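Local coordinates for ferrous iron uptake transporter protein B (Streptococcus thermophilus, PDB 3TAH) that probably serves as the GTP-binding domain of a transporter for GTP-driven uptake of ferrous iron, here holding a fluorescent GDP analogue, at residues A[17-22]-A[111-116]; A[21-26]-A[149-154]; A[176-181]-A[243-248]; A[206-211]-A[232-237]. The protein carries 1 engineered substitution. All blocks are in the same frame, centred on the assembly; numbering follows the deposited sequence. Where two conformers were deposited one is given.

Interaction 1. Residues A[17-22]-A[111-116]; sequences TSLFNL and TIALNM. With BGO (3'-O-(N-methylanthraniloyl)guanosine-5'-diphosphate), chain C.
L19 of helix 16-24 and N115, at the C-terminal end of strand 110-115, face each other with CA atoms 8.8 Å apart. In this P-loop GTPase fold, the helix follows the Walker A loop, whereas N115 opens the N-M-I-D sequence that corresponds to the guanine-specificity (N/T)KxD motif. L19 and N115 approach from opposite directions. The leucine brings CD1 to 3.8 Å from N115 CG, and the same methyl meets A113 CB, so a single apolar branch bridges two strand residues that point to the same side.

N115 CG stands anti to the backbone N (chi1 -164°), which carries the carboxamide toward the nucleotide. Both ends of that amide are engaged: OD1 accepts from T143 OG1 and more weakly from A145 N, while ND2 donates to S14 O and to guanine N7. These partners fix the rotation of the buried group. M116 N approaches guanine O6 at 3.3 Å, with a bent N-H...O angle of 136°.

At the N-terminal end of helix 16-24, T17 donates its amide and hydroxyl to O2B of the beta-phosphate. S18 repeats the pattern on the alpha-phosphate: its N lies 2.8 Å from O1A, and its OG donates to that oxygen too.

Interaction 2. Residues A[21-26]-A[149-154]; sequences NLITGH and TGVDQV
V151 meets I23 and L22 through separate methyls, one for each neighbour. Its CG1 lies 3.5 Å from I23 CG1, the closest approach between the segments, while CG2 sits 4.0 Å from L22 CD1. The valine torsion explains the division: with CG1 anti to the backbone N (chi1 179°), CG2 is left beside that nitrogen and is directed at the leucine. L22 crosses V151 at about a right angle, whereas I23 meets it at a slant. I23 does not aim its CB at the valine; it is the CG1 methylene that makes the contact.

These residues join two helices of the P-loop GTPase domain, the one that follows the Walker A loop and helix 151-159, and the I23 and V151 CA atoms are 7.1 Å apart. One helix starts and the other ends close to the contact. G150 occupies the N-cap position, and its O receives V154 N at 2.9 Å in the first turn. G25, with a positive phi of 65°, is where helix 16-24 gives up helical geometry.

Further out, V154 packs on T111 and A113 of strand 110-115, which seats helix 151-159 on the sheet. On the solvent side, D152 OD2 forms a salt bridge with K47 NZ.

Interaction 3. Residues A[176-181]-A[243-248]; sequences DRLEAA and SIVINE
L178 contributes by far the most buried surface here, and E248 comes next, with I244 and V245 taking smaller shares. The leucine side chain extends from helix 176-189 with CG anti to its N (chi1 -179°), and its two methyls diverge over helix 241-259. CD2 rests against the aliphatic part of E248, 3.7 Å from CG and 3.9 Å from CB, and the two side chains lie alongside, running opposite ways. The same CD2 lies 4.4 Å from V245 CG2, whereas CD1 turns to I244 CG2.

E248 is bent at its second torsion (chi2 -57°). Its methylenes therefore serve the apolar contact while the carboxylate swings toward the start of the other helix, where OE1 accepts from D175 N. R177 NH2 stays 5.2 Å from E248 OE2, too far for a salt bridge, although the opposite charges would probably still attract. The guanidinium group has partners elsewhere: NE pairs with D175 OD1, and the group makes a cation-pi contact with F237. F206 also packs on both L178 and V245.

The segment axes come within 11.2 Å at 126°, and the gap is bridged by side chains, L178 chief among them, in the all-helical cytosolic domain of FeoB.

Interaction 4. Residues A[206-211]-A[232-237]; sequences FEQDSL and ITEEIF
F206 and T233 mark the nearest backbone approach of the two segments, with CA atoms 9.4 Å apart, so the contact depends on side chains reaching across. Residues 232-237 form the last part of helix 220-237. Residues 206-211 turn from the end of helix 198-206 into helix 210-215 through a Schellman motif: Q208, with a positive phi of 56°, is the C-prime residue, and the bonds D209 N to K204 O and Q208 N to L205 O close it.

F206 has CG anti to the backbone N (chi1 179°), which sends the ring across the gap rim first. T233 meets its edge close to the ring plane; T233 CG2 lies 3.5 Å from F206 CZ, and T233 CB is 3.7 Å from F206 CE1. The threonine presents this hydrocarbon side because its OG1 is turned back to bond I229 O within its own helix, which satisfies the hydroxyl in a buried setting. A181 and I185 of helix 176-189 also touch the phenyl group.

Q208 and E234 form the outer border. Q208 NE2 remains 4.4 Å from E234 OE2, and that oxygen instead accepts from A241 N at the start of the following helix. Beyond the turn, D209 stands at the N-cap position of helix 210-215: OD2 receives V212 N and also forms a salt bridge with R73 NH1 from helix 67-77. The arrangement thus couples a Schellman-terminated helix to a helix end inside the FeoB cytosolic helical domain, with a capping aspartate that reaches over to the GTPase domain.

Overall arrangement
The four contacts fall into two groups on opposite sides of the chain's centre. Interactions 1 and 2 share helix 16-24 in the GTPase domain, their centres being 7 Å apart. They touch through L19 CD2 on V151 CG2 (3.8 Å) and through V154 on residues 111-113; the L22 side chain is about 8 Å from the bound nucleotide. Interactions 3 and 4, with centres 9 Å apart, belong to the helical domain and meet through A181 CB on T233 OG1 (3.6 Å) and V245 CG1 on E207 OE2 (3.6 Å). Between interactions 1 and 3 the centres are 31 Å apart and the nearest atoms about 15 Å.

Interaction 1. Residues A[17-22]-A[111-116]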
# COMPACT_ATOMS: atom_id res chain seq x y z
N THR A 17 -15.10 -5.40 -0.81
CA THR A 17 -16.31 -5.38 -1.64
C THR A 17 -17.50 -4.84 -0.85
O THR A 17 -18.27 -4.03 -1.38
CB THR A 17 -16.70 -6.78 -2.16
OG1 THR A 17 -15.62 -7.32 -2.94
CG2 THR A 17 -17.94 -6.71 -3.03
N SER A 18 -17.64 -5.29 0.39
CA SER A 18 -18.72 -4.83 1.26
C SER A 18 -18.67 -3.32 1.42
O SER A 18 -19.71 -2.67 1.32
CB SER A 18 -18.67 -5.50 2.63
OG SER A 18 -18.88 -6.90 2.53
N LEU A 19 -17.48 -2.76 1.66
CA LEU A 19 -17.33 -1.30 1.77
C LEU A 19 -17.53 -0.62 0.42
O LEU A 19 -18.18 0.40 0.35
CB LEU A 19 -15.97 -0.90 2.36
CG LEU A 19 -15.76 -1.26 3.82
CD1 LEU A 19 -14.31 -1.03 4.24
CD2 LEU A 19 -16.69 -0.48 4.73
N PHE A 20 -16.96 -1.18 -0.63
CA PHE A 20 -17.20 -0.64 -1.98
C PHE A 20 -18.70 -0.47 -2.25
O PHE A 20 -19.15 0.59 -2.71
CB PHE A 20 -16.58 -1.54 -3.05
CG PHE A 20 -16.73 -0.99 -4.44
CD1 PHE A 20 -15.90 0.02 -4.89
CD2 PHE A 20 -17.73 -1.46 -5.29
CE1 PHE A 20 -16.04 0.56 -6.18
CE2 PHE A 20 -17.88 -0.93 -6.58
CZ PHE A 20 -17.02 0.08 -7.02
N ASN A 21 -19.47 -1.52 -1.97
CA ASN A 21 -20.92 -1.51 -2.19
C ASN A 21 -21.64 -0.48 -1.34
O ASN A 21 -22.54 0.20 -1.83
CB ASN A 21 -21.53 -2.91 -2.01
CG ASN A 21 -21.07 -3.88 -3.08
OD1 ASN A 21 -20.67 -3.47 -4.16
ND2 ASN A 21 -21.14 -5.18 -2.79
N LEU A 22 -21.25 -0.34 -0.07
CA LEU A 22 -21.81 0.70 0.79
C LEU A 22 -21.49 2.11 0.30
O LEU A 22 -22.37 2.98 0.29
CB LEU A 22 -21.30 0.57 2.23
CG LEU A 22 -21.98 -0.45 3.13
CD1 LEU A 22 -21.21 -0.55 4.45
CD2 LEU A 22 -23.44 -0.03 3.37
N THR A 111 -4.86 6.14 3.53
CA THR A 111 -5.82 6.27 4.64
C THR A 111 -6.34 4.84 4.88
O THR A 111 -6.68 4.14 3.93
CB THR A 111 -6.98 7.20 4.28
OG1 THR A 111 -6.49 8.54 4.13
CG2 THR A 111 -8.06 7.16 5.36
N ILE A 112 -6.40 4.40 6.14
CA ILE A 112 -6.80 3.02 6.45
C ILE A 112 -8.24 2.97 6.97
O ILE A 112 -8.56 3.72 7.88
CB ILE A 112 -5.87 2.36 7.49
CG1 ILE A 112 -4.48 2.09 6.90
CG2 ILE A 112 -6.48 1.05 8.01
CD1 ILE A 112 -3.45 1.55 7.95
N ALA A 113 -9.07 2.10 6.37
CA ALA A 113 -10.37 1.72 6.94
C ALA A 113 -10.04 0.46 7.72
O ALA A 113 -9.79 -0.59 7.14
CB ALA A 113 -11.43 1.45 5.86
N LEU A 114 -10.04 0.58 9.04
CA LEU A 114 -9.72 -0.51 9.93
C LEU A 114 -11.05 -1.21 10.13
O LEU A 114 -11.80 -0.88 11.06
CB LEU A 114 -9.11 0.02 11.24
CG LEU A 114 -8.74 -1.03 12.30
CD1 LEU A 114 -7.62 -1.92 11.77
CD2 LEU A 114 -8.33 -0.42 13.63
N ASN A 115 -11.31 -2.17 9.23
CA ASN A 115 -12.61 -2.82 9.05
C ASN A 115 -12.76 -4.06 9.95
O ASN A 115 -11.79 -4.52 10.55
CB ASN A 115 -12.83 -3.10 7.55
CG ASN A 115 -14.28 -3.42 7.20
OD1 ASN A 115 -15.20 -2.69 7.58
ND2 ASN A 115 -14.49 -4.51 6.46
N MET A 116 -13.97 -4.61 10.05
CA MET A 116 -14.26 -5.75 10.93
C MET A 116 -14.13 -5.39 12.40
O MET A 116 -13.93 -6.27 13.24
CB MET A 116 -13.33 -6.94 10.67
CG MET A 116 -13.32 -7.42 9.25
SD MET A 116 -14.66 -8.58 8.99
CE MET A 116 -14.44 -8.87 7.24
C' BGO C . -19.95 -12.99 4.05
N1 BGO C . -17.85 -6.78 9.88
C2 BGO C . -18.32 -8.11 9.82
N2 BGO C . -18.78 -8.70 10.91
N3 BGO C . -18.30 -8.77 8.65
C4 BGO C . -17.84 -8.15 7.54
C5 BGO C . -17.36 -6.84 7.54
C6 BGO C . -17.37 -6.12 8.74
O6 BGO C . -16.97 -4.96 8.82
N7 BGO C . -16.99 -6.56 6.29
C8 BGO C . -17.20 -7.63 5.52
N9 BGO C . -17.72 -8.59 6.30
PA BGO C . -15.95 -9.08 1.44
PB BGO C . -13.44 -8.68 0.01
C1' BGO C . -20.64 -14.19 4.74
O1' BGO C . -20.42 -12.49 3.03
O1A BGO C . -16.45 -7.71 1.29
C1B BGO C . -18.12 -9.93 5.99
O1B BGO C . -12.28 -7.99 0.56
C2' BGO C . -21.93 -14.60 4.37
N2' BGO C . -22.62 -13.99 3.41
O2' BGO C . -20.13 -10.07 4.78
O2A BGO C . -16.44 -10.16 0.52
C2B BGO C . -18.73 -10.22 4.71
O2B BGO C . -14.26 -7.89 -0.89
C3' BGO C . -22.50 -15.68 5.03
O3' BGO C . -18.87 -12.47 4.56
O3A BGO C . -14.33 -9.09 1.33
C3B BGO C . -18.36 -11.33 3.84
O3B BGO C . -13.12 -10.04 -0.53
C4' BGO C . -21.81 -16.33 6.04
O4' BGO C . -16.86 -10.63 5.69
C4B BGO C . -16.93 -11.41 4.38
C5' BGO C . -20.53 -15.93 6.42
O5' BGO C . -16.21 -9.54 2.96
C5B BGO C . -15.84 -10.85 3.44
C6' BGO C . -19.95 -14.85 5.76
CM' BGO C . -23.71 -14.65 2.66

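Interaction 2. Residues A[21-26]-A[149-154]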
# COMPACT_ATOMS: atom_id res chain seq x y z
N ASN A 21 -19.47 -1.52 -1.97
CA ASN A 21 -20.92 -1.51 -2.19
C ASN A 21 -21.64 -0.48 -1.34
O ASN A 21 -22.54 0.20 -1.83
CB ASN A 21 -21.53 -2.91 -2.01
CG ASN A 21 -21.07 -3.88 -3.08
OD1 ASN A 21 -20.67 -3.47 -4.16
ND2 ASN A 21 -21.14 -5.18 -2.79
N LEU A 22 -21.25 -0.34 -0.07
CA LEU A 22 -21.81 0.70 0.79
C LEU A 22 -21.49 2.11 0.30
O LEU A 22 -22.37 2.98 0.29
CB LEU A 22 -21.30 0.57 2.23
CG LEU A 22 -21.98 -0.45 3.13
CD1 LEU A 22 -21.21 -0.55 4.45
CD2 LEU A 22 -23.44 -0.03 3.37
N ILE A 23 -20.25 2.33 -0.10
CA ILE A 23 -19.77 3.65 -0.48
C ILE A 23 -20.37 4.13 -1.80
O ILE A 23 -20.69 5.32 -1.93
CB ILE A 23 -18.22 3.70 -0.59
CG1 ILE A 23 -17.57 3.49 0.78
CG2 ILE A 23 -17.75 5.04 -1.15
CD1 ILE A 23 -16.12 3.03 0.69
N THR A 24 -20.51 3.21 -2.76
CA THR A 24 -21.00 3.52 -4.10
C THR A 24 -22.48 3.19 -4.34
O THR A 24 -23.06 3.69 -5.31
CB THR A 24 -20.19 2.81 -5.20
OG1 THR A 24 -20.38 1.38 -5.14
CG2 THR A 24 -18.71 3.17 -5.08
N GLY A 25 -23.06 2.34 -3.49
CA GLY A 25 -24.42 1.85 -3.72
C GLY A 25 -24.47 1.01 -4.98
O GLY A 25 -23.48 0.37 -5.36
N HIS A 26 -25.62 1.02 -5.65
CA HIS A 26 -25.81 0.21 -6.87
C HIS A 26 -25.23 0.85 -8.14
O HIS A 26 -25.25 0.20 -9.19
CB HIS A 26 -27.30 -0.11 -7.06
CG HIS A 26 -27.93 -0.78 -5.88
ND1 HIS A 26 -27.98 -2.15 -5.73
CD2 HIS A 26 -28.54 -0.26 -4.78
CE1 HIS A 26 -28.59 -2.44 -4.59
NE2 HIS A 26 -28.94 -1.31 -4.00
N THR A 149 -20.83 1.49 10.02
CA THR A 149 -20.25 2.55 10.85
C THR A 149 -18.86 2.96 10.33
O THR A 149 -18.10 2.12 9.84
CB THR A 149 -20.11 2.13 12.33
OG1 THR A 149 -19.31 0.94 12.44
CG2 THR A 149 -21.48 1.88 12.96
N GLY A 150 -18.55 4.25 10.44
CA GLY A 150 -17.23 4.78 10.06
C GLY A 150 -16.99 4.98 8.57
O GLY A 150 -15.94 5.51 8.17
N VAL A 151 -17.96 4.59 7.75
CA VAL A 151 -17.77 4.56 6.30
C VAL A 151 -17.64 5.97 5.72
O VAL A 151 -16.67 6.26 5.02
CB VAL A 151 -18.90 3.74 5.60
CG1 VAL A 151 -18.71 3.72 4.10
CG2 VAL A 151 -18.92 2.32 6.13
N ASP A 152 -18.60 6.85 6.02
CA ASP A 152 -18.55 8.21 5.49
C ASP A 152 -17.33 8.97 6.01
O ASP A 152 -16.72 9.78 5.30
CB ASP A 152 -19.82 9.00 5.85
CG ASP A 152 -21.10 8.38 5.29
OD1 ASP A 152 -21.06 7.64 4.29
OD2 ASP A 152 -22.17 8.65 5.88
N GLN A 153 -16.98 8.68 7.26
CA GLN A 153 -15.82 9.25 7.94
C GLN A 153 -14.50 8.88 7.26
O GLN A 153 -13.65 9.76 7.03
CB GLN A 153 -15.78 8.82 9.40
CG GLN A 153 -16.97 9.32 10.25
CD GLN A 153 -18.11 8.32 10.35
OE1 GLN A 153 -18.49 7.66 9.38
NE2 GLN A 153 -18.68 8.22 11.55
N VAL A 154 -14.32 7.60 6.91
CA VAL A 154 -13.07 7.17 6.26
C VAL A 154 -13.00 7.74 4.84
O VAL A 154 -11.92 8.18 4.41
CB VAL A 154 -12.84 5.63 6.31
CG1 VAL A 154 -13.70 4.86 5.29
CG2 VAL A 154 -11.34 5.31 6.12

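Interaction 3. Residues A[176-181]-A[243-248]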
# COMPACT_ATOMS: atom_id res chain seq x y z
N ASP A 176 18.73 0.09 10.11
CA ASP A 176 19.81 0.92 9.53
C ASP A 176 20.56 0.30 8.36
O ASP A 176 20.94 1.01 7.42
CB ASP A 176 20.87 1.29 10.58
CG ASP A 176 20.39 2.32 11.56
OD1 ASP A 176 19.37 2.99 11.30
OD2 ASP A 176 21.05 2.47 12.61
N ARG A 177 20.77 -1.01 8.41
CA ARG A 177 21.51 -1.72 7.35
C ARG A 177 20.71 -1.80 6.05
O ARG A 177 21.29 -1.72 4.96
CB ARG A 177 21.91 -3.12 7.77
CG ARG A 177 22.96 -3.19 8.88
CD ARG A 177 23.02 -4.61 9.42
NE ARG A 177 21.80 -4.96 10.15
CZ ARG A 177 21.51 -6.18 10.61
NH1 ARG A 177 22.35 -7.20 10.44
NH2 ARG A 177 20.37 -6.37 11.26
N LEU A 178 19.40 -1.96 6.16
CA LEU A 178 18.56 -1.94 4.96
C LEU A 178 18.41 -0.52 4.45
O LEU A 178 18.44 -0.31 3.24
CB LEU A 178 17.19 -2.59 5.19
CG LEU A 178 16.28 -2.62 3.95
CD1 LEU A 178 16.98 -3.26 2.74
CD2 LEU A 178 14.99 -3.36 4.27
N GLU A 179 18.24 0.45 5.35
CA GLU A 179 18.16 1.87 4.97
C GLU A 179 19.41 2.36 4.22
O GLU A 179 19.29 3.13 3.27
CB GLU A 179 17.86 2.76 6.18
CG GLU A 179 16.47 2.54 6.79
CD GLU A 179 15.35 2.86 5.84
OE1 GLU A 179 15.52 3.74 4.97
OE2 GLU A 179 14.28 2.22 5.94
N ALA A 180 20.58 1.88 4.63
CA ALA A 180 21.83 2.19 3.93
C ALA A 180 21.78 1.68 2.49
O ALA A 180 22.14 2.41 1.55
CB ALA A 180 23.05 1.57 4.68
N ALA A 181 21.31 0.45 2.31
CA ALA A 181 21.15 -0.12 0.98
C ALA A 181 20.15 0.66 0.12
O ALA A 181 20.40 0.94 -1.05
CB ALA A 181 20.72 -1.60 1.07
N SER A 243 14.24 -12.08 1.44
CA SER A 243 13.96 -12.43 2.84
C SER A 243 14.22 -11.27 3.81
O SER A 243 13.45 -11.07 4.75
CB SER A 243 14.78 -13.65 3.28
OG SER A 243 14.37 -14.82 2.60
N ILE A 244 15.30 -10.53 3.58
CA ILE A 244 15.65 -9.37 4.38
C ILE A 244 14.48 -8.39 4.39
O ILE A 244 14.05 -7.94 5.46
CB ILE A 244 16.94 -8.66 3.85
CG1 ILE A 244 18.20 -9.51 4.08
CG2 ILE A 244 17.12 -7.29 4.52
CD1 ILE A 244 19.43 -9.03 3.27
N VAL A 245 13.95 -8.09 3.21
CA VAL A 245 12.84 -7.12 3.10
C VAL A 245 11.58 -7.65 3.79
O VAL A 245 10.93 -6.92 4.53
CB VAL A 245 12.57 -6.72 1.63
CG1 VAL A 245 11.39 -5.77 1.54
CG2 VAL A 245 13.81 -6.08 1.04
N ILE A 246 11.26 -8.91 3.55
CA ILE A 246 10.13 -9.57 4.23
C ILE A 246 10.25 -9.46 5.74
O ILE A 246 9.30 -9.05 6.42
CB ILE A 246 10.03 -11.07 3.85
CG1 ILE A 246 9.57 -11.25 2.40
CG2 ILE A 246 9.06 -11.77 4.77
CD1 ILE A 246 9.61 -12.73 1.94
N ASN A 247 11.43 -9.81 6.26
CA ASN A 247 11.66 -9.77 7.71
C ASN A 247 11.55 -8.35 8.25
O ASN A 247 10.97 -8.15 9.32
CB ASN A 247 13.04 -10.38 8.06
CG ASN A 247 13.12 -11.87 7.76
OD1 ASN A 247 12.09 -12.54 7.66
ND2 ASN A 247 14.34 -12.39 7.63
N GLU A 248 12.10 -7.37 7.51
CA GLU A 248 12.02 -5.96 7.93
C GLU A 248 10.58 -5.44 7.94
O GLU A 248 10.22 -4.71 8.86
CB GLU A 248 12.93 -5.05 7.10
CG GLU A 248 14.42 -5.24 7.37
CD GLU A 248 14.81 -5.04 8.82
OE1 GLU A 248 14.36 -4.07 9.45
OE2 GLU A 248 15.58 -5.86 9.33

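Interaction 4. Residues A[206-211]-A[232-237]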
# COMPACT_ATOMS: atom_id res chain seq x y z
N PHE A 206 16.21 -3.80 -4.88
CA PHE A 206 16.99 -4.49 -3.87
C PHE A 206 16.58 -5.97 -3.80
O PHE A 206 17.44 -6.86 -3.75
CB PHE A 206 16.84 -3.85 -2.49
CG PHE A 206 17.60 -4.56 -1.41
CD1 PHE A 206 18.96 -4.32 -1.22
CD2 PHE A 206 16.97 -5.50 -0.59
CE1 PHE A 206 19.67 -4.99 -0.21
CE2 PHE A 206 17.68 -6.18 0.41
CZ PHE A 206 19.03 -5.93 0.61
N GLU A 207 15.28 -6.22 -3.83
CA GLU A 207 14.75 -7.59 -3.76
C GLU A 207 14.70 -8.32 -5.12
O GLU A 207 14.12 -9.41 -5.23
CB GLU A 207 13.39 -7.58 -3.06
CG GLU A 207 12.27 -7.04 -3.90
CD GLU A 207 11.02 -6.66 -3.13
OE1 GLU A 207 10.07 -6.24 -3.81
OE2 GLU A 207 10.97 -6.78 -1.89
N GLN A 208 15.30 -7.71 -6.14
CA GLN A 208 15.39 -8.24 -7.50
C GLN A 208 14.06 -8.59 -8.15
O GLN A 208 13.90 -9.63 -8.79
CB GLN A 208 16.35 -9.42 -7.52
CG GLN A 208 17.76 -8.96 -7.22
CD GLN A 208 18.50 -9.98 -6.46
OE1 GLN A 208 19.31 -10.71 -7.02
NE2 GLN A 208 18.24 -10.05 -5.16
N ASP A 209 13.11 -7.68 -7.97
CA ASP A 209 11.82 -7.77 -8.61
C ASP A 209 11.98 -7.79 -10.13
O ASP A 209 12.48 -6.84 -10.73
CB ASP A 209 10.96 -6.58 -8.20
CG ASP A 209 9.54 -6.71 -8.71
OD1 ASP A 209 8.72 -7.33 -8.00
OD2 ASP A 209 9.27 -6.20 -9.81
N SER A 210 11.55 -8.88 -10.75
CA SER A 210 11.77 -9.08 -12.18
C SER A 210 11.01 -8.09 -13.07
O SER A 210 11.48 -7.76 -14.14
CB SER A 210 11.45 -10.54 -12.56
OG SER A 210 10.13 -10.86 -12.18
N LEU A 211 9.85 -7.61 -12.62
CA LEU A 211 9.08 -6.62 -13.39
C LEU A 211 9.75 -5.25 -13.44
O LEU A 211 9.83 -4.63 -14.49
CB LEU A 211 7.66 -6.45 -12.83
CG LEU A 211 6.64 -7.56 -13.09
CD1 LEU A 211 5.39 -7.30 -12.25
CD2 LEU A 211 6.29 -7.62 -14.57
N ILE A 232 26.75 -7.01 -0.73
CA ILE A 232 27.32 -6.70 0.58
C ILE A 232 26.22 -6.70 1.65
O ILE A 232 26.47 -7.13 2.77
CB ILE A 232 28.17 -5.36 0.59
CG1 ILE A 232 28.85 -5.14 1.95
CG2 ILE A 232 27.33 -4.12 0.17
CD1 ILE A 232 29.80 -6.30 2.40
N THR A 233 25.02 -6.24 1.30
CA THR A 233 23.91 -6.22 2.26
C THR A 233 23.47 -7.64 2.64
O THR A 233 23.26 -7.93 3.83
CB THR A 233 22.74 -5.35 1.76
OG1 THR A 233 23.26 -4.05 1.48
CG2 THR A 233 21.64 -5.24 2.81
N GLU A 234 23.39 -8.54 1.66
CA GLU A 234 23.11 -9.95 1.93
C GLU A 234 24.18 -10.57 2.82
O GLU A 234 23.86 -11.37 3.70
CB GLU A 234 23.02 -10.75 0.63
CG GLU A 234 21.72 -10.51 -0.16
CD GLU A 234 21.64 -11.34 -1.41
OE1 GLU A 234 22.71 -11.62 -2.01
OE2 GLU A 234 20.51 -11.70 -1.81
N GLU A 235 25.43 -10.20 2.60
CA GLU A 235 26.54 -10.72 3.39
C GLU A 235 26.44 -10.33 4.85
O GLU A 235 26.66 -11.17 5.73
CB GLU A 235 27.89 -10.28 2.81
CG GLU A 235 28.19 -10.99 1.51
CD GLU A 235 29.48 -10.52 0.82
OE1 GLU A 235 30.24 -9.73 1.42
OE2 GLU A 235 29.71 -10.98 -0.32
N ILE A 236 26.08 -9.07 5.12
CA ILE A 236 26.00 -8.59 6.50
C ILE A 236 24.73 -9.07 7.21
O ILE A 236 24.75 -9.18 8.43
CB ILE A 236 26.21 -7.05 6.64
CG1 ILE A 236 25.05 -6.21 6.10
CG2 ILE A 236 27.55 -6.65 5.97
CD1 ILE A 236 25.30 -4.67 6.22
N PHE A 237 23.66 -9.37 6.49
CA PHE A 237 22.49 -10.04 7.11
C PHE A 237 22.58 -11.57 7.15
O PHE A 237 21.82 -12.21 7.91
CB PHE A 237 21.19 -9.68 6.38
CG PHE A 237 20.61 -8.33 6.72
CD1 PHE A 237 19.67 -8.21 7.75
CD2 PHE A 237 20.94 -7.20 5.99
CE1 PHE A 237 19.10 -6.99 8.05
CE2 PHE A 237 20.37 -5.97 6.29
CZ PHE A 237 19.45 -5.86 7.32